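Local coordinates for protein SxtG (Microseira wollei, PDB 6U1R) that is an amidinotransferase of the saxitoxin biosynthetic pathway and probably transfers an amidino group through a cysteine-bound intermediate, as in glycine amidinotransferases, at residues D165-Y170 with A175-A180; S128-A133 with P361-F366; Q195-Q198 with S203-V206. One frame throughout, in Å; residues are numbered along the deposited sequence.

How the contacts relate
Contacts 1 and 2 are buried, and contact 3 lies at the surface. Contact 1 joins a helix to the strand that follows it within one beta-alpha-beta unit. Contact 2 brings together two loops 228 residues apart, near the predicted active site. Contact 3 joins two parts of the irregular connection between strands 176-179 and 219-222. Both contacts 1 and 3 are nested along the chain inside the loop that contact 2 closes. Their centres are about 36 Å apart, on opposite sides of the chain's centre. Contact 1 mixes a backbone bond with aromatic packing, contact 2 is largely apolar, and contact 3 sets an arginine against a proline and a backbone carbonyl, with a weaker water link.

Contact 1. Residues D165-Y170 with A175-A180; sequences DLLKEY and AKWTAA
Tyr170 and Ala175 bring the two backbones closest, with Tyr170 CA 5.5 Å from Ala175 CA, while helix 164-172 and strand 176-179 stand further apart at Leu167 and Trp177. Ala175 N donates to Tyr170 O at 3.0 Å. The bond spans the short connection between helix and strand. Beside it, Tyr170 CB and Ala175 CB touch at 4.0 Å. The Tyr170 ring turns from the strand, and its OH bonds to Glu39.

Trp177 makes the main side-chain contact. Its CG lies opposite the backbone N (chi1 178°), which carries the indole out from the strand to the helix. Leu167 CB sits over one face of the six-membered ring. It is 4.1 Å from the ring centroid, a CH-pi contact with some offset toward the rim. Leu167 CD1 reaches the pyrrole side, 4.1 Å from Trp177 NE1. At the far end of the indole, Lys168 CG approaches Trp177 CH2 at 3.9 Å. The lysine thus lends its aliphatic part to the tryptophan. Its chain bends at chi3 (-63°), and NZ bonds to Phe210 O of the second subunit. The indole N-H is also satisfied, by Glu148, which would limit rotation of the ring.

The contact belongs to the beta-alpha-beta unit of strand 145-148, helix 164-172 and strand 176-179. Leu167 also packs on Ile146 and Glu148, so the helix rests on both strands. Strand 176-179 is outermost in its three-stranded sheet within the chain. The second subunit meets it there: Trp241 of that subunit bonds to Trp177 O, and Ala179 makes backbone hydrogen bonds to it.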
loop_
_atom_site.group_PDB
_atom_site.type_symbol
_atom_site.label_atom_id
_atom_site.label_comp_id
_atom_site.label_asym_id
_atom_site.label_seq_id
_atom_site.Cartn_x
_atom_site.Cartn_y
_atom_site.Cartn_z
ATOM N N ASP A 165 -3.936 -12.418 -9.011
ATOM C CA ASP A 165 -5.053 -12.935 -9.801
ATOM C C ASP A 165 -6.314 -13.054 -8.949
ATOM O O ASP A 165 -7.407 -12.654 -9.370
ATOM C CB ASP A 165 -4.706 -14.303 -10.394
ATOM C CG ASP A 165 -3.751 -14.222 -11.565
ATOM O OD1 ASP A 165 -3.709 -13.178 -12.244
ATOM O OD2 ASP A 165 -3.051 -15.225 -11.817
ATOM N N LEU A 166 -6.181 -13.644 -7.757
ATOM C CA LEU A 166 -7.322 -13.803 -6.867
ATOM C C LEU A 166 -7.837 -12.453 -6.375
ATOM O O LEU A 166 -9.051 -12.212 -6.349
ATOM C CB LEU A 166 -6.924 -14.700 -5.691
ATOM C CG LEU A 166 -6.873 -16.196 -6.016
ATOM C CD1 LEU A 166 -6.079 -16.937 -4.954
ATOM C CD2 LEU A 166 -8.296 -16.772 -6.167
ATOM N N LEU A 167 -6.928 -11.564 -5.968
ATOM C CA LEU A 167 -7.342 -10.256 -5.468
ATOM C C LEU A 167 -8.130 -9.471 -6.516
ATOM O O LEU A 167 -9.165 -8.868 -6.202
ATOM C CB LEU A 167 -6.105 -9.478 -4.996
ATOM C CG LEU A 167 -5.408 -10.105 -3.762
ATOM C CD1 LEU A 167 -3.949 -9.638 -3.577
ATOM C CD2 LEU A 167 -6.185 -9.795 -2.516
ATOM N N LYS A 168 -7.662 -9.458 -7.770
ATOM C CA LYS A 168 -8.393 -8.720 -8.798
ATOM C C LYS A 168 -9.761 -9.359 -9.064
ATOM O O LYS A 168 -10.741 -8.646 -9.279
ATOM C CB LYS A 168 -7.539 -8.614 -10.076
ATOM C CG LYS A 168 -6.351 -7.657 -9.907
ATOM C CD LYS A 168 -5.568 -7.384 -11.208
ATOM C CE LYS A 168 -4.922 -8.644 -11.751
ATOM N NZ LYS A 168 -3.790 -8.374 -12.687
ATOM N N GLU A 169 -9.851 -10.695 -9.010
ATOM C CA GLU A 169 -11.146 -11.369 -9.103
ATOM C C GLU A 169 -12.087 -10.902 -7.998
ATOM O O GLU A 169 -13.245 -10.554 -8.257
ATOM C CB GLU A 169 -10.964 -12.890 -9.031
ATOM C CG GLU A 169 -12.296 -13.663 -8.922
ATOM C CD GLU A 169 -12.130 -15.141 -8.644
ATOM O OE1 GLU A 169 -11.168 -15.752 -9.163
ATOM O OE2 GLU A 169 -12.990 -15.676 -7.899
ATOM N N TYR A 170 -11.614 -10.911 -6.746
ATOM C CA TYR A 170 -12.467 -10.494 -5.637
ATOM C C TYR A 170 -12.855 -9.025 -5.752
ATOM O O TYR A 170 -13.985 -8.642 -5.426
ATOM C CB TYR A 170 -11.754 -10.751 -4.308
ATOM C CG TYR A 170 -11.530 -12.202 -3.964
ATOM C CD1 TYR A 170 -12.489 -13.175 -4.234
ATOM C CD2 TYR A 170 -10.363 -12.599 -3.323
ATOM C CE1 TYR A 170 -12.261 -14.514 -3.897
ATOM C CE2 TYR A 170 -10.140 -13.912 -2.983
ATOM C CZ TYR A 170 -11.087 -14.864 -3.262
ATOM O OH TYR A 170 -10.818 -16.167 -2.912
ATOM N N ALA A 175 -15.241 -6.622 -3.560
ATOM C CA ALA A 175 -14.432 -6.538 -2.352
ATOM C C ALA A 175 -13.678 -5.215 -2.284
ATOM O O ALA A 175 -13.298 -4.630 -3.306
ATOM C CB ALA A 175 -13.448 -7.699 -2.302
ATOM N N LYS A 176 -13.444 -4.752 -1.060
ATOM C CA LYS A 176 -12.528 -3.647 -0.839
ATOM C C LYS A 176 -11.106 -4.185 -0.719
ATOM O O LYS A 176 -10.888 -5.326 -0.303
ATOM C CB LYS A 176 -12.940 -2.858 0.398
ATOM C CG LYS A 176 -14.292 -2.195 0.197
ATOM C CD LYS A 176 -14.782 -1.442 1.428
ATOM C CE LYS A 176 -16.090 -0.711 1.120
ATOM N NZ LYS A 176 -16.258 0.515 1.958
ATOM N N TRP A 177 -10.146 -3.374 -1.143
ATOM C CA TRP A 177 -8.782 -3.853 -1.351
ATOM C C TRP A 177 -7.856 -2.660 -1.170
ATOM O O TRP A 177 -7.856 -1.731 -1.983
ATOM C CB TRP A 177 -8.650 -4.488 -2.735
ATOM C CG TRP A 177 -7.293 -4.983 -3.129
ATOM C CD1 TRP A 177 -6.271 -5.356 -2.305
ATOM C CD2 TRP A 177 -6.820 -5.164 -4.466
ATOM N NE1 TRP A 177 -5.185 -5.746 -3.052
ATOM C CE2 TRP A 177 -5.498 -5.631 -4.382
ATOM C CE3 TRP A 177 -7.383 -4.951 -5.729
ATOM C CZ2 TRP A 177 -4.730 -5.904 -5.514
ATOM C CZ3 TRP A 177 -6.621 -5.204 -6.844
ATOM C CH2 TRP A 177 -5.310 -5.686 -6.737
ATOM N N THR A 178 -7.069 -2.682 -0.101
ATOM C CA THR A 178 -6.270 -1.534 0.268
ATOM C C THR A 178 -4.888 -2.032 0.661
ATOM O O THR A 178 -4.688 -3.223 0.920
ATOM C CB THR A 178 -6.910 -0.733 1.421
ATOM O OG1 THR A 178 -6.913 -1.505 2.616
ATOM C CG2 THR A 178 -8.342 -0.391 1.136
ATOM N N ALA A 179 -3.924 -1.119 0.673
ATOM C CA ALA A 179 -2.575 -1.434 1.114
ATOM C C ALA A 179 -2.123 -0.404 2.138
ATOM O O ALA A 179 -2.429 0.787 2.014
ATOM C CB ALA A 179 -1.595 -1.452 -0.057
ATOM N N ALA A 180 -1.407 -0.858 3.150
ATOM C CA ALA A 180 -0.647 0.080 3.953
ATOM C C ALA A 180 0.470 0.635 3.069
ATOM O O ALA A 180 0.928 -0.052 2.152
ATOM C CB ALA A 180 -0.049 -0.599 5.176
#

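Contact 2. Residues S128-A133 with P361-F366; sequences SGFCAA and PFLGSF
Phe130 and Leu363 meet through the far end of the phenyl ring, with Phe130 CZ 3.7 Å from Leu363 CD1. Phe130 CG is anti to the backbone N (chi1 176°), and this extends the ring toward the loop 361-366. The two side chains approach at a slant. Phe130 CZ also lies 3.8 Å from Phe362 O. That carbonyl has a polar partner in Asn134 ND2, so the nearby ring does not leave it without a hydrogen bond.

A second point of packing is Ala133 CB against Phe362 CB, at 3.9 Å. It lies where the two backbones are nearest. From CB the ring of Phe362 turns away from Ala133, stacks with Tyr81 and touches Ile86 and Ala89 of helix 83-102. Within 128-133, Cys131 SG sits 3.6 Å above the plane of the Phe130 ring, over its centre. Cys131 SG also accepts from Ala133 N at 3.6 Å. The cysteine thus ties the aromatic ring to the turn that presents Ala133.

The Phe130, Ala133 and Phe362 part is buried. Leu363 is the looser side: it is partly exposed and lies at the border of the contact. Its side chain is about 6 Å from that of His264 and about 7 Å from that of Cys368, both predicted active-site residues.

The two loops meet through carbon atoms, and several backbone oxygens have partners elsewhere, such as Tyr359 for Ala133 O and Tyr81 for Pro361 O. This chemistry implies an apolar join beside the probable active site, held by shape and burial rather than by directional bonds between the loops.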
loop_
_atom_site.group_PDB
_atom_site.type_symbol
_atom_site.label_atom_id
_atom_site.label_comp_id
_atom_site.label_asym_id
_atom_site.label_seq_id
_atom_site.Cartn_x
_atom_site.Cartn_y
_atom_site.Cartn_z
ATOM N N SER A 128 16.620 -13.117 -3.328
ATOM C CA SER A 128 15.405 -13.838 -3.687
ATOM C C SER A 128 14.271 -13.354 -2.791
ATOM O O SER A 128 14.481 -12.631 -1.812
ATOM C CB SER A 128 15.568 -15.356 -3.533
ATOM O OG SER A 128 15.677 -15.717 -2.159
ATOM N N GLY A 129 13.073 -13.779 -3.133
ATOM C CA GLY A 129 11.963 -13.731 -2.208
ATOM C C GLY A 129 11.971 -14.907 -1.255
ATOM O O GLY A 129 12.998 -15.558 -1.027
ATOM N N PHE A 130 10.782 -15.180 -0.689
ATOM C CA PHE A 130 10.590 -16.263 0.272
ATOM C C PHE A 130 9.727 -17.315 -0.406
ATOM O O PHE A 130 10.256 -18.144 -1.175
ATOM C CB PHE A 130 10.007 -15.698 1.587
ATOM C CG PHE A 130 9.661 -16.750 2.651
ATOM C CD1 PHE A 130 10.496 -17.830 2.896
ATOM C CD2 PHE A 130 8.499 -16.626 3.419
ATOM C CE1 PHE A 130 10.182 -18.785 3.867
ATOM C CE2 PHE A 130 8.180 -17.580 4.421
ATOM C CZ PHE A 130 9.018 -18.653 4.637
ATOM N N CYS A 131 8.405 -17.288 -0.240
ATOM C CA CYS A 131 7.503 -18.301 -0.797
ATOM C C CYS A 131 6.065 -17.844 -0.543
ATOM O O CYS A 131 5.818 -16.803 0.083
ATOM C CB CYS A 131 7.773 -19.691 -0.189
ATOM S SG CYS A 131 7.326 -19.904 1.541
ATOM N N ALA A 132 5.108 -18.637 -1.018
ATOM C CA ALA A 132 3.694 -18.342 -0.808
ATOM C C ALA A 132 3.030 -19.396 0.078
ATOM O O ALA A 132 1.849 -19.710 -0.086
ATOM C CB ALA A 132 2.961 -18.220 -2.143
ATOM N N ALA A 133 3.767 -19.911 1.061
ATOM C CA ALA A 133 3.240 -20.918 1.970
ATOM C C ALA A 133 2.329 -20.323 3.043
ATOM O O ALA A 133 1.482 -21.043 3.585
ATOM C CB ALA A 133 4.398 -21.684 2.630
ATOM N N PRO A 361 8.703 -26.505 8.382
ATOM C CA PRO A 361 9.929 -25.803 7.942
ATOM C C PRO A 361 9.639 -24.613 7.055
ATOM O O PRO A 361 10.529 -23.774 6.854
ATOM C CB PRO A 361 10.716 -26.878 7.179
ATOM C CG PRO A 361 10.076 -28.174 7.488
ATOM C CD PRO A 361 8.670 -27.899 7.913
ATOM N N PHE A 362 8.432 -24.518 6.504
ATOM C CA PHE A 362 8.006 -23.352 5.742
ATOM C C PHE A 362 7.370 -22.289 6.628
ATOM O O PHE A 362 6.772 -21.342 6.109
ATOM C CB PHE A 362 7.049 -23.788 4.632
ATOM C CG PHE A 362 7.669 -24.767 3.685
ATOM C CD1 PHE A 362 7.664 -26.122 3.987
ATOM C CD2 PHE A 362 8.300 -24.333 2.521
ATOM C CE1 PHE A 362 8.266 -27.046 3.134
ATOM C CE2 PHE A 362 8.901 -25.245 1.659
ATOM C CZ PHE A 362 8.899 -26.597 1.966
ATOM N N LEU A 363 7.486 -22.453 7.952
ATOM C CA LEU A 363 7.184 -21.461 8.976
ATOM C C LEU A 363 5.690 -21.280 9.221
ATOM O O LEU A 363 5.249 -20.190 9.620
ATOM C CB LEU A 363 7.815 -20.111 8.619
ATOM C CG LEU A 363 9.329 -20.160 8.345
ATOM C CD1 LEU A 363 9.908 -18.752 8.254
ATOM C CD2 LEU A 363 10.058 -20.978 9.396
ATOM N N GLY A 364 4.909 -22.330 8.998
ATOM C CA GLY A 364 3.496 -22.271 9.335
ATOM C C GLY A 364 2.874 -23.635 9.557
ATOM O O GLY A 364 3.438 -24.675 9.213
ATOM N N SER A 365 1.670 -23.608 10.135
ATOM C CA SER A 365 0.787 -24.767 10.119
ATOM C C SER A 365 -0.557 -24.301 9.558
ATOM O O SER A 365 -0.580 -23.380 8.738
ATOM C CB SER A 365 0.671 -25.393 11.515
ATOM O OG SER A 365 -0.028 -26.632 11.470
ATOM N N PHE A 366 -1.677 -24.899 9.988
ATOM C CA PHE A 366 -2.944 -24.740 9.259
ATOM C C PHE A 366 -3.406 -23.281 9.205
ATOM O O PHE A 366 -3.868 -22.799 8.162
ATOM C CB PHE A 366 -4.045 -25.593 9.899
ATOM C CG PHE A 366 -3.655 -27.027 10.106
ATOM C CD1 PHE A 366 -3.493 -27.883 9.023
ATOM C CD2 PHE A 366 -3.427 -27.516 11.394
ATOM C CE1 PHE A 366 -3.119 -29.200 9.220
ATOM C CE2 PHE A 366 -3.063 -28.812 11.594
ATOM C CZ PHE A 366 -2.905 -29.663 10.516
#

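Contact 3. Residues Q195-Q198 with S203-V206; sequences QFPQ and SRFV
Arg204 folds back over Pro197 because its chain bends at chi3 (-67°), after an extended chi2. The first torsion sets CG beside the backbone N, and the later bend brings the guanidinium to the backbone of Gln195. Arg204 NH2 donates to Gln195 O at 3.2 Å. This bond is not straight, with an N-H to acceptor angle of 142°. The oxygen is near the edge of the guanidinium but tilted out of its plane by 23°.

Water 1 adds a second link. It accepts from Gln195 N at 3.1 Å, and weakly from Arg204 NH1 at 2.7 Å. The backbone of Gln195 is thus tied to the arginine directly and, more weakly, through the water. The CB of Gln195 points away from 203-206; its backbone N and O make the contact.

Pro197 supplies the apolar support. Its CG lies 4.0 Å above the guanidinium plane, toward the rim of the group. Pro197 CG is also 4.0 Å from Arg204 CB, so the arginine chain lies alongside the proline ring. The two side chains run past each other in opposite senses. Pro197 CA also comes within 3.7 Å of Arg204 NH2. The pyrrolidine ring thus packs against both ends of the arginine side chain.

This is a local structural contact in a surface loop, away from the predicted active-site residues. Neither segment has regular structure. Both lie in the long connection from strand 176-179 to strand 219-222. Arg204 also touches Phe194. The loop is joined to the rest of the domain by Phe196, edge-to-face with Trp59, and by Phe205, edge-to-face with His232.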
loop_
_atom_site.group_PDB
_atom_site.type_symbol
_atom_site.label_atom_id
_atom_site.label_comp_id
_atom_site.label_asym_id
_atom_site.label_seq_id
_atom_site.Cartn_x
_atom_site.Cartn_y
_atom_site.Cartn_z
ATOM N N GLN A 195 20.080 -7.143 21.323
ATOM C CA GLN A 195 20.338 -8.362 22.077
ATOM C C GLN A 195 19.063 -8.731 22.824
ATOM O O GLN A 195 18.319 -7.854 23.271
ATOM C CB GLN A 195 21.493 -8.202 23.097
ATOM C CG GLN A 195 22.813 -7.771 22.503
ATOM C CD GLN A 195 23.433 -8.808 21.581
ATOM O OE1 GLN A 195 23.031 -9.974 21.558
ATOM N NE2 GLN A 195 24.426 -8.384 20.816
ATOM N N PHE A 196 18.811 -10.030 22.969
ATOM C CA PHE A 196 17.638 -10.449 23.721
ATOM C C PHE A 196 17.671 -9.814 25.111
ATOM O O PHE A 196 18.748 -9.703 25.710
ATOM C CB PHE A 196 17.583 -11.972 23.854
ATOM C CG PHE A 196 17.281 -12.703 22.564
ATOM C CD1 PHE A 196 16.111 -12.469 21.856
ATOM C CD2 PHE A 196 18.159 -13.661 22.088
ATOM C CE1 PHE A 196 15.844 -13.166 20.670
ATOM C CE2 PHE A 196 17.892 -14.362 20.921
ATOM C CZ PHE A 196 16.730 -14.111 20.211
ATOM N N PRO A 197 16.532 -9.373 25.646
ATOM C CA PRO A 197 16.499 -8.890 27.033
ATOM C C PRO A 197 16.883 -9.975 28.030
ATOM O O PRO A 197 16.799 -11.171 27.755
ATOM C CB PRO A 197 15.038 -8.469 27.235
ATOM C CG PRO A 197 14.440 -8.360 25.892
ATOM C CD PRO A 197 15.237 -9.207 24.961
ATOM N N GLN A 198 17.274 -9.536 29.228
ATOM C CA GLN A 198 17.461 -10.461 30.339
ATOM C C GLN A 198 16.108 -10.935 30.873
ATOM O O GLN A 198 15.051 -10.382 30.555
ATOM C CB GLN A 198 18.265 -9.805 31.457
ATOM C CG GLN A 198 19.695 -9.504 31.075
ATOM C CD GLN A 198 20.448 -10.753 30.676
ATOM O OE1 GLN A 198 20.190 -11.838 31.201
ATOM N NE2 GLN A 198 21.371 -10.614 29.731
ATOM N N SER A 203 10.257 -6.725 27.498
ATOM C CA SER A 203 10.429 -7.256 26.156
ATOM C C SER A 203 10.955 -6.177 25.217
ATOM O O SER A 203 10.765 -4.978 25.432
ATOM C CB SER A 203 9.110 -7.813 25.627
ATOM O OG SER A 203 8.140 -6.791 25.505
ATOM N N ARG A 204 11.620 -6.620 24.160
ATOM C CA ARG A 204 12.193 -5.740 23.156
ATOM C C ARG A 204 12.381 -6.570 21.898
ATOM O O ARG A 204 12.599 -7.778 21.979
ATOM C CB ARG A 204 13.529 -5.141 23.625
ATOM C CG ARG A 204 13.375 -4.182 24.818
ATOM C CD ARG A 204 14.656 -3.429 25.161
ATOM N NE ARG A 204 15.716 -4.303 25.672
ATOM C CZ ARG A 204 16.587 -4.956 24.904
ATOM N NH1 ARG A 204 16.520 -4.840 23.582
ATOM N NH2 ARG A 204 17.524 -5.726 25.459
ATOM N N PHE A 205 12.279 -5.915 20.745
ATOM C CA PHE A 205 12.380 -6.600 19.465
ATOM C C PHE A 205 13.273 -5.811 18.527
ATOM O O PHE A 205 13.633 -4.664 18.800
ATOM C CB PHE A 205 10.990 -6.816 18.869
ATOM C CG PHE A 205 10.078 -7.528 19.795
ATOM C CD1 PHE A 205 10.223 -8.885 20.006
ATOM C CD2 PHE A 205 9.107 -6.839 20.489
ATOM C CE1 PHE A 205 9.408 -9.549 20.887
ATOM C CE2 PHE A 205 8.286 -7.499 21.385
ATOM C CZ PHE A 205 8.434 -8.854 21.577
ATOM N N VAL A 206 13.610 -6.438 17.392
ATOM C CA VAL A 206 14.638 -5.886 16.505
ATOM C C VAL A 206 14.138 -4.699 15.679
ATOM O O VAL A 206 14.938 -3.829 15.313
ATOM C CB VAL A 206 15.214 -6.995 15.602
ATOM C CG1 VAL A 206 14.195 -7.471 14.605
ATOM C CG2 VAL A 206 16.479 -6.526 14.892
HETATM O O HOH W 1 19.052 -4.496 22.680
#